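PDB 1Y13: 6-pyruvoyl tetrahydropterin synthase from Plasmodium falciparum, which belongs to the tetrahydropterin synthase family of small alpha/beta enzymes with the tunnelling fold, assembles as a hexamer and binds zinc and biopterin. Local coordinates for residues 22-27 with 67-72; 36-41 with 88-93; 43-48 with 114-119. All coordinates share one frame; numbering follows the deposited sequence.

In the fold
Three segments early in the chain are each met by a later one. Strand 21-41 supplies two of them: residues 22-27 near its start form contact 1 with the loop ahead of helix 72-86, and residues 36-41 at its end form contact 2 with strand 90-93 beyond that helix. The short strand 44-45 next to it in the sheet then enters contact 3 with residues 114-119, the turn and start of strand 117-121 in the separate sheet it forms with strands 99-104 and 107-112. All three closures cross one another, each opening before the previous one shuts. Contacts 2 and 3 touch and share a biopterin; contact 1 lies about 32 Å from contact 2, centre to centre.

Contact 1 (22-27 with 67-72). With BIO (biopterin), chain G.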
loop_
_atom_site.group_PDB
_atom_site.type_symbol
_atom_site.label_atom_id
_atom_site.label_comp_id
_atom_site.label_asym_id
_atom_site.label_seq_id
_atom_site.Cartn_x
_atom_site.Cartn_y
_atom_site.Cartn_z
ATOM N N ALA A 22 -8.274 19.585 -15.494
ATOM C CA ALA A 22 -7.591 18.996 -14.357
ATOM C C ALA A 22 -8.540 18.003 -13.684
ATOM O O ALA A 22 -9.749 18.155 -13.777
ATOM C CB ALA A 22 -7.182 20.076 -13.389
ATOM N N GLU A 23 -7.991 16.993 -13.017
ATOM C CA GLU A 23 -8.803 16.022 -12.273
ATOM C C GLU A 23 -8.506 16.063 -10.797
ATOM O O GLU A 23 -7.391 16.400 -10.391
ATOM C CB GLU A 23 -8.586 14.608 -12.799
ATOM C CG GLU A 23 -8.967 14.457 -14.260
ATOM C CD GLU A 23 -8.531 13.142 -14.905
ATOM O OE1 GLU A 23 -7.507 12.563 -14.480
ATOM O OE2 GLU A 23 -9.211 12.695 -15.857
ATOM N N VAL A 24 -9.520 15.762 -9.986
ATOM C CA VAL A 24 -9.308 15.458 -8.569
ATOM C C VAL A 24 -9.925 14.087 -8.276
ATOM O O VAL A 24 -10.934 13.695 -8.885
ATOM C CB VAL A 24 -9.889 16.533 -7.608
ATOM C CG1 VAL A 24 -9.063 17.822 -7.653
ATOM C CG2 VAL A 24 -11.371 16.837 -7.921
ATOM N N SER A 25 -9.291 13.340 -7.383
ATOM C CA SER A 25 -9.818 12.047 -6.959
ATOM C C SER A 25 -9.618 11.849 -5.496
ATOM O O SER A 25 -8.679 12.384 -4.902
ATOM C CB SER A 25 -9.225 10.846 -7.723
ATOM O OG SER A 25 -7.841 10.744 -7.564
ATOM N N VAL A 26 -10.537 11.080 -4.931
ATOM C CA VAL A 26 -10.489 10.691 -3.529
ATOM C C VAL A 26 -10.617 9.165 -3.444
ATOM O O VAL A 26 -11.344 8.548 -4.212
ATOM C CB VAL A 26 -11.592 11.406 -2.696
ATOM C CG1 VAL A 26 -11.331 12.894 -2.665
ATOM C CG2 VAL A 26 -12.984 11.137 -3.308
ATOM N N GLU A 27 -9.868 8.570 -2.532
ATOM C CA GLU A 27 -9.884 7.124 -2.328
ATOM C C GLU A 27 -9.548 6.887 -0.883
ATOM O O GLU A 27 -8.707 7.588 -0.336
ATOM C CB GLU A 27 -8.835 6.446 -3.221
ATOM C CG GLU A 27 -7.393 6.551 -2.701
ATOM C CD GLU A 27 -6.344 6.126 -3.744
ATOM N N GLY A 67 -9.872 28.062 -6.627
ATOM C CA GLY A 67 -8.636 27.280 -6.664
ATOM C C GLY A 67 -8.801 25.771 -6.794
ATOM O O GLY A 67 -7.819 25.044 -6.832
ATOM N N TYR A 68 -10.046 25.316 -6.879
ATOM C CA TYR A 68 -10.387 23.901 -6.929
ATOM C C TYR A 68 -11.023 23.473 -8.247
ATOM O O TYR A 68 -11.700 24.271 -8.897
ATOM C CB TYR A 68 -11.431 23.575 -5.859
ATOM C CG TYR A 68 -11.082 23.876 -4.428
ATOM C CD1 TYR A 68 -9.756 23.884 -3.980
ATOM C CD2 TYR A 68 -12.091 24.128 -3.504
ATOM C CE1 TYR A 68 -9.462 24.141 -2.643
ATOM C CE2 TYR A 68 -11.802 24.378 -2.165
ATOM C CZ TYR A 68 -10.491 24.390 -1.739
ATOM O OH TYR A 68 -10.210 24.642 -0.409
ATOM N N VAL A 69 -10.857 22.200 -8.610
ATOM C CA VAL A 69 -11.758 21.593 -9.578
ATOM C C VAL A 69 -13.131 21.530 -8.902
ATOM O O VAL A 69 -14.122 22.025 -9.436
ATOM C CB VAL A 69 -11.303 20.186 -10.026
ATOM C CG1 VAL A 69 -12.413 19.478 -10.810
ATOM C CG2 VAL A 69 -10.042 20.273 -10.864
ATOM N N ILE A 70 -13.140 20.918 -7.716
ATOM C CA ILE A 70 -14.245 20.883 -6.751
ATOM C C ILE A 70 -13.606 20.536 -5.384
ATOM O O ILE A 70 -12.572 19.875 -5.343
ATOM C CB ILE A 70 -15.393 19.871 -7.157
ATOM C CG1 ILE A 70 -16.625 20.016 -6.256
ATOM C CG2 ILE A 70 -14.924 18.405 -7.180
ATOM C CD1 ILE A 70 -17.915 19.500 -6.875
ATOM N N ASP A 71 -14.197 21.013 -4.289
ATOM C CA ASP A 71 -13.703 20.735 -2.932
ATOM C C ASP A 71 -13.614 19.226 -2.661
ATOM O O ASP A 71 -14.567 18.504 -2.894
ATOM C CB ASP A 71 -14.614 21.399 -1.895
ATOM C CG ASP A 71 -13.913 21.650 -0.552
ATOM O OD1 ASP A 71 -13.142 20.791 -0.091
ATOM O OD2 ASP A 71 -14.134 22.718 0.053
ATOM N N PHE A 72 -12.458 18.756 -2.198
ATOM C CA PHE A 72 -12.290 17.341 -1.861
ATOM C C PHE A 72 -13.379 16.910 -0.862
ATOM O O PHE A 72 -13.919 15.820 -0.981
ATOM C CB PHE A 72 -10.930 17.058 -1.221
ATOM C CG PHE A 72 -9.752 17.083 -2.177
ATOM C CD1 PHE A 72 -9.739 16.305 -3.324
ATOM C CD2 PHE A 72 -8.598 17.788 -1.838
ATOM C CE1 PHE A 72 -8.631 16.305 -4.159
ATOM C CE2 PHE A 72 -7.480 17.788 -2.663
ATOM C CZ PHE A 72 -7.497 17.065 -3.833
HETATM N N1 BIO G . -10.094 20.617 -2.273
HETATM N N2 BIO G . -9.980 20.261 -4.552
HETATM C C2 BIO G . -9.359 20.633 -3.401
HETATM N N3 BIO G . -8.052 21.004 -3.384
HETATM C C4 BIO G . -7.427 21.398 -2.248
HETATM O O4 BIO G . -6.237 21.742 -2.232
HETATM C C4A BIO G . -8.163 21.379 -0.970
HETATM C C8A BIO G . -9.551 20.959 -1.073
HETATM N N8 BIO G . -10.266 20.932 0.050
HETATM C C7 BIO G . -9.743 21.286 1.224
HETATM C C6 BIO G . -8.440 21.660 1.366
HETATM N N5 BIO G . -7.652 21.724 0.239
HETATM C C9 BIO G . -7.972 22.065 2.752
HETATM O O9 BIO G . -6.750 22.844 2.754
HETATM C C10 BIO G . -7.691 20.991 3.826
HETATM O O10 BIO G . -6.611 20.081 3.459
HETATM C C11 BIO G . -8.990 20.400 4.403
#
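Ala-22 opens the contact by placing its methyl against one branch of Val-69, CB to CG2 3.8 Å. The same CG2 also lies near the carbonyl oxygen of Ala-22, so the valine meets both backbone and side chain here. Glu-23 turns to the other face, where its carboxylate forms a salt bridge with Arg-60. Val-24 is the central residue of the interface, with each of its three side-chain carbons engaged. The Val-24 and Ile-70 side chains cross at about a right angle, CG2 to CG2 4.0 Å, and Val-24 CG2 also leans on CB of Val-69. The other branch, CG1, is anti to the carbonyl carbon (chi1 -72°) and reaches both Val-69 CB and the ring of Phe-72, and CB itself is 3.7 Å from Phe-72 CE1.

Val-24 lies on strand 21-41 of the antiparallel sheet of the tunnelling fold, which runs on across the interface into a second subunit. The loop packed against it leads into helix 72-86, where Asp-71 is the N-cap and its OD1 accepts from Ser-73 N.

Ser-25 again points away from the loop. Val-26 then sets its CG1 3.8 Å from CD1 of Phe-72, its side chain sliding past the aromatic one in the opposite direction. The Phe-72 ring, met obliquely by Val-24 and Val-26, presents one face to biopterin, whose C2 lies 3.3 Å above the ring plane and toward its rim. Tyr-68 lies over the other side of the pterin, sandwiching it. Between the two rings the backbone reads the pterin edge: biopterin N2 donates to Ile-70 O at 2.7 Å, and Phe-72 N donates to biopterin N1 at 3.0 Å, nearly straight (167°). Glu-136 OE2 and Thr-135 N of the second subunit also hydrogen-bond the ligand.

Contact 2 (36-41 with 88-93). With ZN (zinc ion), chain D; BIO (biopterin), chain E; BIO (biopterin), chain B.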
loop_
_atom_site.group_PDB
_atom_site.type_symbol
_atom_site.label_atom_id
_atom_site.label_comp_id
_atom_site.label_asym_id
_atom_site.label_seq_id
_atom_site.Cartn_x
_atom_site.Cartn_y
_atom_site.Cartn_z
ATOM N N ALA A 36 -22.695 -9.231 1.672
ATOM C CA ALA A 36 -22.812 -10.567 1.157
ATOM C C ALA A 36 -23.481 -10.535 -0.221
ATOM O O ALA A 36 -24.239 -9.606 -0.530
ATOM C CB ALA A 36 -23.614 -11.463 2.141
ATOM N N HIS A 37 -23.209 -11.542 -1.047
ATOM C CA HIS A 37 -23.845 -11.642 -2.359
ATOM C C HIS A 37 -23.532 -13.007 -2.973
ATOM O O HIS A 37 -22.692 -13.755 -2.454
ATOM C CB HIS A 37 -23.351 -10.506 -3.294
ATOM C CG HIS A 37 -22.102 -10.843 -4.058
ATOM N ND1 HIS A 37 -22.049 -10.842 -5.439
ATOM C CD2 HIS A 37 -20.859 -11.183 -3.637
ATOM C CE1 HIS A 37 -20.827 -11.157 -5.835
ATOM N NE2 HIS A 37 -20.083 -11.367 -4.761
ATOM N N PHE A 38 -24.194 -13.324 -4.074
ATOM C CA PHE A 38 -23.700 -14.366 -4.947
ATOM C C PHE A 38 -24.082 -14.000 -6.357
ATOM O O PHE A 38 -25.133 -13.411 -6.591
ATOM C CB PHE A 38 -24.185 -15.775 -4.528
ATOM C CG PHE A 38 -25.684 -15.953 -4.559
ATOM C CD1 PHE A 38 -26.319 -16.323 -5.723
ATOM C CD2 PHE A 38 -26.452 -15.757 -3.411
ATOM C CE1 PHE A 38 -27.717 -16.490 -5.753
ATOM C CE2 PHE A 38 -27.823 -15.929 -3.424
ATOM C CZ PHE A 38 -28.463 -16.278 -4.595
ATOM N N ILE A 39 -23.202 -14.308 -7.299
ATOM C CA ILE A 39 -23.524 -14.134 -8.707
ATOM C C ILE A 39 -24.367 -15.278 -9.271
ATOM O O ILE A 39 -24.150 -16.441 -8.969
ATOM C CB ILE A 39 -22.256 -13.829 -9.512
ATOM C CG1 ILE A 39 -21.980 -12.323 -9.395
ATOM C CG2 ILE A 39 -22.430 -14.247 -10.962
ATOM C CD1 ILE A 39 -20.535 -11.952 -9.492
ATOM N N ALA A 40 -25.387 -14.917 -10.046
ATOM C CA ALA A 40 -26.181 -15.906 -10.744
ATOM C C ALA A 40 -26.525 -15.359 -12.126
ATOM O O ALA A 40 -27.010 -14.247 -12.238
ATOM C CB ALA A 40 -27.431 -16.222 -9.935
ATOM N N TYR A 41 -26.207 -16.121 -13.170
ATOM C CA TYR A 41 -26.596 -15.797 -14.541
ATOM C C TYR A 41 -26.989 -17.103 -15.229
ATOM O O TYR A 41 -27.014 -18.149 -14.569
ATOM C CB TYR A 41 -25.490 -15.047 -15.278
ATOM C CG TYR A 41 -24.119 -15.707 -15.303
ATOM C CD1 TYR A 41 -23.797 -16.661 -16.278
ATOM C CD2 TYR A 41 -23.131 -15.336 -14.392
ATOM C CE1 TYR A 41 -22.547 -17.249 -16.322
ATOM C CE2 TYR A 41 -21.870 -15.907 -14.429
ATOM C CZ TYR A 41 -21.587 -16.865 -15.392
ATOM O OH TYR A 41 -20.335 -17.440 -15.440
ATOM N N HIS A 88 -23.178 -3.529 5.111
ATOM C CA HIS A 88 -23.782 -4.529 6.016
ATOM C C HIS A 88 -25.091 -5.117 5.586
ATOM O O HIS A 88 -26.008 -5.218 6.371
ATOM C CB HIS A 88 -23.866 -3.990 7.447
ATOM C CG HIS A 88 -22.605 -4.205 8.214
ATOM N ND1 HIS A 88 -22.571 -4.856 9.432
ATOM C CD2 HIS A 88 -21.317 -3.925 7.897
ATOM C CE1 HIS A 88 -21.320 -4.918 9.851
ATOM N NE2 HIS A 88 -20.539 -4.363 8.935
ATOM N N HIS A 89 -25.170 -5.523 4.329
ATOM C CA HIS A 89 -26.362 -6.131 3.791
ATOM C C HIS A 89 -25.993 -7.268 2.878
ATOM O O HIS A 89 -24.847 -7.361 2.437
ATOM C CB HIS A 89 -27.127 -5.091 2.956
ATOM C CG HIS A 89 -27.723 -4.004 3.774
ATOM N ND1 HIS A 89 -27.178 -2.742 3.841
ATOM C CD2 HIS A 89 -28.812 -3.992 4.579
ATOM C CE1 HIS A 89 -27.916 -1.990 4.639
ATOM N NE2 HIS A 89 -28.913 -2.726 5.101
ATOM N N PHE A 90 -26.990 -8.086 2.563
ATOM C CA PHE A 90 -26.958 -8.929 1.399
ATOM C C PHE A 90 -27.483 -8.118 0.212
ATOM O O PHE A 90 -28.574 -7.507 0.278
ATOM C CB PHE A 90 -27.761 -10.228 1.611
ATOM C CG PHE A 90 -27.900 -11.057 0.372
ATOM C CD1 PHE A 90 -26.901 -11.950 -0.004
ATOM C CD2 PHE A 90 -29.030 -10.955 -0.424
ATOM C CE1 PHE A 90 -27.022 -12.701 -1.141
ATOM C CE2 PHE A 90 -29.159 -11.717 -1.573
ATOM C CZ PHE A 90 -28.146 -12.590 -1.941
ATOM N N ILE A 91 -26.682 -8.069 -0.853
ATOM C CA ILE A 91 -27.071 -7.365 -2.072
ATOM C C ILE A 91 -28.003 -8.240 -2.912
ATOM O O ILE A 91 -27.606 -9.275 -3.401
ATOM C CB ILE A 91 -25.839 -6.945 -2.921
ATOM C CG1 ILE A 91 -24.942 -5.974 -2.138
ATOM C CG2 ILE A 91 -26.275 -6.316 -4.239
ATOM C CD1 ILE A 91 -23.518 -5.895 -2.697
ATOM N N LEU A 92 -29.238 -7.785 -3.068
ATOM C CA LEU A 92 -30.289 -8.461 -3.833
ATOM C C LEU A 92 -30.485 -7.765 -5.177
ATOM O O LEU A 92 -30.915 -6.615 -5.214
ATOM C CB LEU A 92 -31.577 -8.350 -3.011
ATOM C CG LEU A 92 -32.902 -9.128 -3.055
ATOM C CD1 LEU A 92 -33.672 -8.864 -4.335
ATOM C CD2 LEU A 92 -32.706 -10.615 -2.821
ATOM N N PRO A 93 -30.167 -8.456 -6.292
ATOM C CA PRO A 93 -30.347 -7.865 -7.605
ATOM C C PRO A 93 -31.773 -8.073 -8.140
ATOM O O PRO A 93 -32.047 -9.078 -8.790
ATOM C CB PRO A 93 -29.296 -8.590 -8.453
ATOM C CG PRO A 93 -29.048 -9.895 -7.752
ATOM C CD PRO A 93 -29.627 -9.830 -6.374
HETATM ZN ZN ZN D . -18.049 -12.324 -5.215
HETATM N N1 BIO E . -15.931 -11.025 -12.507
HETATM N N2 BIO E . -15.970 -9.145 -13.875
HETATM C C2 BIO E . -16.333 -9.756 -12.713
HETATM N N3 BIO E . -17.073 -9.149 -11.759
HETATM C C4A BIO E . -17.079 -11.085 -10.292
HETATM C C8A BIO E . -16.274 -11.700 -11.368
HETATM N N8 BIO E . -15.871 -12.987 -11.195
HETATM C C7 BIO E . -16.173 -13.705 -10.090
HETATM C C6 BIO E . -16.906 -13.139 -9.068
HETATM N N5 BIO E . -17.341 -11.856 -9.209
HETATM C C9 BIO E . -17.251 -13.933 -7.824
HETATM O O9 BIO E . -18.512 -13.485 -7.196
HETATM C C10 BIO E . -16.107 -13.969 -6.753
HETATM O O10 BIO E . -16.282 -12.923 -5.777
HETATM C C11 BIO E . -14.663 -13.899 -7.281
HETATM N N1 BIO B . -14.658 -6.408 16.619
HETATM N N2 BIO B . -12.803 -7.182 17.758
HETATM C C2 BIO B . -13.736 -7.375 16.787
HETATM N N3 BIO B . -13.741 -8.493 16.016
HETATM C C4 BIO B . -14.678 -8.708 15.060
HETATM O O4 BIO B . -14.687 -9.730 14.360
HETATM C C4A BIO B . -15.702 -7.679 14.803
HETATM C C8A BIO B . -15.619 -6.509 15.662
HETATM N N8 BIO B . -16.526 -5.551 15.479
HETATM C C7 BIO B . -17.482 -5.656 14.556
HETATM C C6 BIO B . -17.577 -6.724 13.714
HETATM N N5 BIO B . -16.678 -7.756 13.864
HETATM C C9 BIO B . -18.728 -6.737 12.723
HETATM O O9 BIO B . -19.020 -8.050 12.183
HETATM C C10 BIO B . -18.678 -5.853 11.458
HETATM O O10 BIO B . -17.578 -6.194 10.562
HETATM C C11 BIO B . -18.933 -4.370 11.782
HETATM O O HOH W 1 -26.300 -11.150 -4.709
#
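Ala-36 and Phe-90 form a single backbone bridge in the parallel pattern: Ala-36 N donates to His-89 O (3.0 Å), and Ala-36 O accepts from Ile-91 N (2.9 Å, 170°). Around this bridge the packing is tight. Phe-90 has CG anti to its backbone N (chi1 173°), which lays the ring along residues 36-38; CE1 comes within 3.6 Å of His-37 CA, and CZ meets Phe-38 CE2 at 3.7 Å. The two phenyl planes are inclined at 39°, and Phe-38 also stacks on Tyr-118.

Beyond the bridge the backbones part. Where the parallel pattern would continue, a water stands in for the direct bond, accepting from Phe-38 N and donating to Ile-91 O at 2.6 Å. At the other end, the partly exposed His-89 swings its ring away from Ala-36, with ND1 bonded to Leu-86 O, and His-88 leaves toward a second biopterin at a neighbouring subunit.

The imidazole of His-37 also leads away from strand 90-93, binding zinc through NE2 at 2.3 Å while ND1 is hydrogen-bonded to Ser-133 OG. His-49 and His-51 complete the protein ligands, and biopterin chelates the metal through O9 and O10. With NE2 on the metal and ND1 on a hydroxyl, the ring's rotation is fixed at both nitrogens, and zinc would polarise the two bound ligand oxygens.

Contact 3 (43-48 with 114-119); sequences GFRETL and DNSEYS. With BIO (biopterin), chain E.
Ser-116 OG accepts a hydrogen bond from Arg-45 NH2 at 2.5 Å, a modelled length too short to be taken literally. The bond is bent (142° at the hydrogen), and the oxygen stands somewhat out of the guanidinium plane. Asp-114 reinforces the same corner with a salt bridge, its OD2 3.4 Å from NH2 of Arg-45. Its other oxygen, OD1, receives the backbone N of Ser-116 at 2.8 Å, approached from above the carboxylate plane. That bond makes an Asx turn, which sets the aspartate and the serine side by side to face the arginine; the modelled separation of Asp-114 OD1 and Ser-116 OG is likewise doubtful.

Arg-45 reaches this turn from the short strand 44-45, outermost within this chain in the five-stranded sheet. CG is anti to its backbone N (chi1 -158°), and the chain then bends at chi2 and chi3, bringing the guanidinium across to the smaller sheet of strands 99-104, 107-112 and 117-121. The Asx turn lies in the hairpin connection between the last two of these, so the arginine bridges two sheets of the chain.

Tyr-118 meets Arg-45 tip to tip, with ring and guanidinium planes nearly perpendicular (87°). Its hydroxyl lies over one face of the guanidinium, 3.0 Å from NH1, at an angle too poor for a hydrogen bond. That OH is instead hydrogen-bonded to Asp-124 OD2 of a neighbouring subunit, which also bonds Leu-48 N. Lower on the ring, CE2 rests 4.0 Å from Leu-48 CB, the apolar part of the contact. Glu-46, between Arg-45 and Leu-48, turns to the opposite side: its extended side chain is bonded through OE2 to Ile-39 N and brings that oxygen 2.5 Å from biopterin O9.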
loop_
_atom_site.group_PDB
_atom_site.type_symbol
_atom_site.label_atom_id
_atom_site.label_comp_id
_atom_site.label_asym_id
_atom_site.label_seq_id
_atom_site.Cartn_x
_atom_site.Cartn_y
_atom_site.Cartn_z
ATOM N N GLY A 43 -27.351 -20.553 -16.456
ATOM C CA GLY A 43 -26.566 -21.777 -16.291
ATOM C C GLY A 43 -25.455 -21.721 -15.240
ATOM O O GLY A 43 -24.632 -22.627 -15.176
ATOM N N PHE A 44 -25.413 -20.670 -14.419
ATOM C CA PHE A 44 -24.364 -20.540 -13.391
ATOM C C PHE A 44 -24.883 -19.884 -12.122
ATOM O O PHE A 44 -25.547 -18.844 -12.175
ATOM C CB PHE A 44 -23.176 -19.735 -13.921
ATOM C CG PHE A 44 -22.086 -19.453 -12.885
ATOM C CD1 PHE A 44 -22.143 -18.318 -12.075
ATOM C CD2 PHE A 44 -20.987 -20.301 -12.758
ATOM C CE1 PHE A 44 -21.123 -18.040 -11.142
ATOM C CE2 PHE A 44 -19.973 -20.035 -11.834
ATOM C CZ PHE A 44 -20.041 -18.897 -11.026
ATOM N N ARG A 45 -24.537 -20.487 -10.989
ATOM C CA ARG A 45 -24.886 -19.975 -9.661
ATOM C C ARG A 45 -23.709 -20.286 -8.755
ATOM O O ARG A 45 -23.244 -21.404 -8.765
ATOM C CB ARG A 45 -26.136 -20.698 -9.133
ATOM C CG ARG A 45 -26.922 -19.941 -8.055
ATOM C CD ARG A 45 -26.512 -20.351 -6.610
ATOM N NE ARG A 45 -27.187 -21.588 -6.231
ATOM C CZ ARG A 45 -26.771 -22.453 -5.308
ATOM N NH1 ARG A 45 -25.643 -22.261 -4.620
ATOM N NH2 ARG A 45 -27.504 -23.540 -5.070
ATOM N N GLU A 46 -23.199 -19.319 -7.997
ATOM C CA GLU A 46 -22.124 -19.617 -7.042
ATOM C C GLU A 46 -22.681 -19.556 -5.617
ATOM O O GLU A 46 -23.777 -19.032 -5.392
ATOM C CB GLU A 46 -20.929 -18.654 -7.197
ATOM C CG GLU A 46 -21.240 -17.232 -6.746
ATOM C CD GLU A 46 -20.191 -16.190 -7.149
ATOM O OE1 GLU A 46 -19.128 -16.546 -7.710
ATOM O OE2 GLU A 46 -20.443 -14.993 -6.896
ATOM N N THR A 47 -21.915 -20.079 -4.666
ATOM C CA THR A 47 -22.317 -20.065 -3.256
ATOM C C THR A 47 -22.247 -18.652 -2.656
ATOM O O THR A 47 -21.471 -17.799 -3.104
ATOM C CB THR A 47 -21.461 -21.029 -2.396
ATOM O OG1 THR A 47 -20.096 -20.670 -2.526
ATOM C CG2 THR A 47 -21.615 -22.475 -2.851
ATOM N N LEU A 48 -23.111 -18.400 -1.675
ATOM C CA LEU A 48 -23.065 -17.189 -0.851
ATOM C C LEU A 48 -21.668 -16.922 -0.311
ATOM O O LEU A 48 -20.997 -17.830 0.183
ATOM C CB LEU A 48 -24.024 -17.348 0.318
ATOM C CG LEU A 48 -24.233 -16.159 1.254
ATOM C CD1 LEU A 48 -24.931 -15.023 0.502
ATOM C CD2 LEU A 48 -25.072 -16.633 2.424
ATOM N N ASP A 114 -31.747 -23.938 -10.307
ATOM C CA ASP A 114 -31.613 -25.353 -9.918
ATOM C C ASP A 114 -32.513 -25.695 -8.723
ATOM O O ASP A 114 -32.346 -26.745 -8.083
ATOM C CB ASP A 114 -30.166 -25.671 -9.562
ATOM C CG ASP A 114 -29.713 -24.938 -8.324
ATOM O OD1 ASP A 114 -30.560 -24.215 -7.758
ATOM O OD2 ASP A 114 -28.528 -25.064 -7.919
ATOM N N ASN A 115 -33.459 -24.805 -8.411
ATOM C CA ASN A 115 -34.360 -24.974 -7.251
ATOM C C ASN A 115 -33.720 -24.863 -5.850
ATOM O O ASN A 115 -34.405 -25.103 -4.850
ATOM C CB ASN A 115 -35.136 -26.289 -7.347
ATOM C CG ASN A 115 -36.139 -26.281 -8.470
ATOM O OD1 ASN A 115 -36.842 -25.283 -8.688
ATOM N ND2 ASN A 115 -36.225 -27.399 -9.197
ATOM N N SER A 116 -32.448 -24.491 -5.749
ATOM C CA SER A 116 -31.905 -24.203 -4.424
ATOM C C SER A 116 -32.502 -22.893 -3.893
ATOM O O SER A 116 -32.907 -22.024 -4.694
ATOM C CB SER A 116 -30.389 -24.136 -4.454
ATOM O OG SER A 116 -29.963 -23.388 -5.559
ATOM N N GLU A 117 -32.594 -22.766 -2.564
ATOM C CA GLU A 117 -33.290 -21.633 -1.933
ATOM C C GLU A 117 -32.470 -20.972 -0.832
ATOM O O GLU A 117 -31.680 -21.601 -0.144
ATOM C CB GLU A 117 -34.612 -22.059 -1.293
ATOM C CG GLU A 117 -35.545 -22.912 -2.113
ATOM C CD GLU A 117 -36.815 -23.317 -1.330
ATOM O OE1 GLU A 117 -36.752 -23.414 -0.079
ATOM O OE2 GLU A 117 -37.873 -23.532 -1.973
ATOM N N TYR A 118 -32.713 -19.684 -0.677
ATOM C CA TYR A 118 -32.123 -18.868 0.372
ATOM C C TYR A 118 -33.281 -18.133 1.000
ATOM O O TYR A 118 -34.260 -17.809 0.309
ATOM C CB TYR A 118 -31.162 -17.835 -0.234
ATOM C CG TYR A 118 -29.933 -18.416 -0.893
ATOM C CD1 TYR A 118 -29.997 -18.967 -2.166
ATOM C CD2 TYR A 118 -28.690 -18.389 -0.247
ATOM C CE1 TYR A 118 -28.858 -19.524 -2.766
ATOM C CE2 TYR A 118 -27.565 -18.928 -0.842
ATOM C CZ TYR A 118 -27.660 -19.483 -2.119
ATOM O OH TYR A 118 -26.549 -20.045 -2.735
ATOM N N SER A 119 -33.190 -17.852 2.288
ATOM C CA SER A 119 -34.176 -17.007 2.947
ATOM C C SER A 119 -33.458 -16.119 3.941
ATOM O O SER A 119 -32.615 -16.598 4.706
ATOM C CB SER A 119 -35.247 -17.846 3.634
ATOM O OG SER A 119 -36.231 -17.005 4.210
HETATM N N1 BIO E . -15.931 -11.025 -12.507
HETATM N N2 BIO E . -15.970 -9.145 -13.875
HETATM C C2 BIO E . -16.333 -9.756 -12.713
HETATM N N3 BIO E . -17.073 -9.149 -11.759
HETATM C C4A BIO E . -17.079 -11.085 -10.292
HETATM C C8A BIO E . -16.274 -11.700 -11.368
HETATM N N8 BIO E . -15.871 -12.987 -11.195
HETATM C C7 BIO E . -16.173 -13.705 -10.090
HETATM C C6 BIO E . -16.906 -13.139 -9.068
HETATM N N5 BIO E . -17.341 -11.856 -9.209
HETATM C C9 BIO E . -17.251 -13.933 -7.824
HETATM O O9 BIO E . -18.512 -13.485 -7.196
HETATM C C10 BIO E . -16.107 -13.969 -6.753
HETATM O O10 BIO E . -16.282 -12.923 -5.777
HETATM C C11 BIO E . -14.663 -13.899 -7.281
#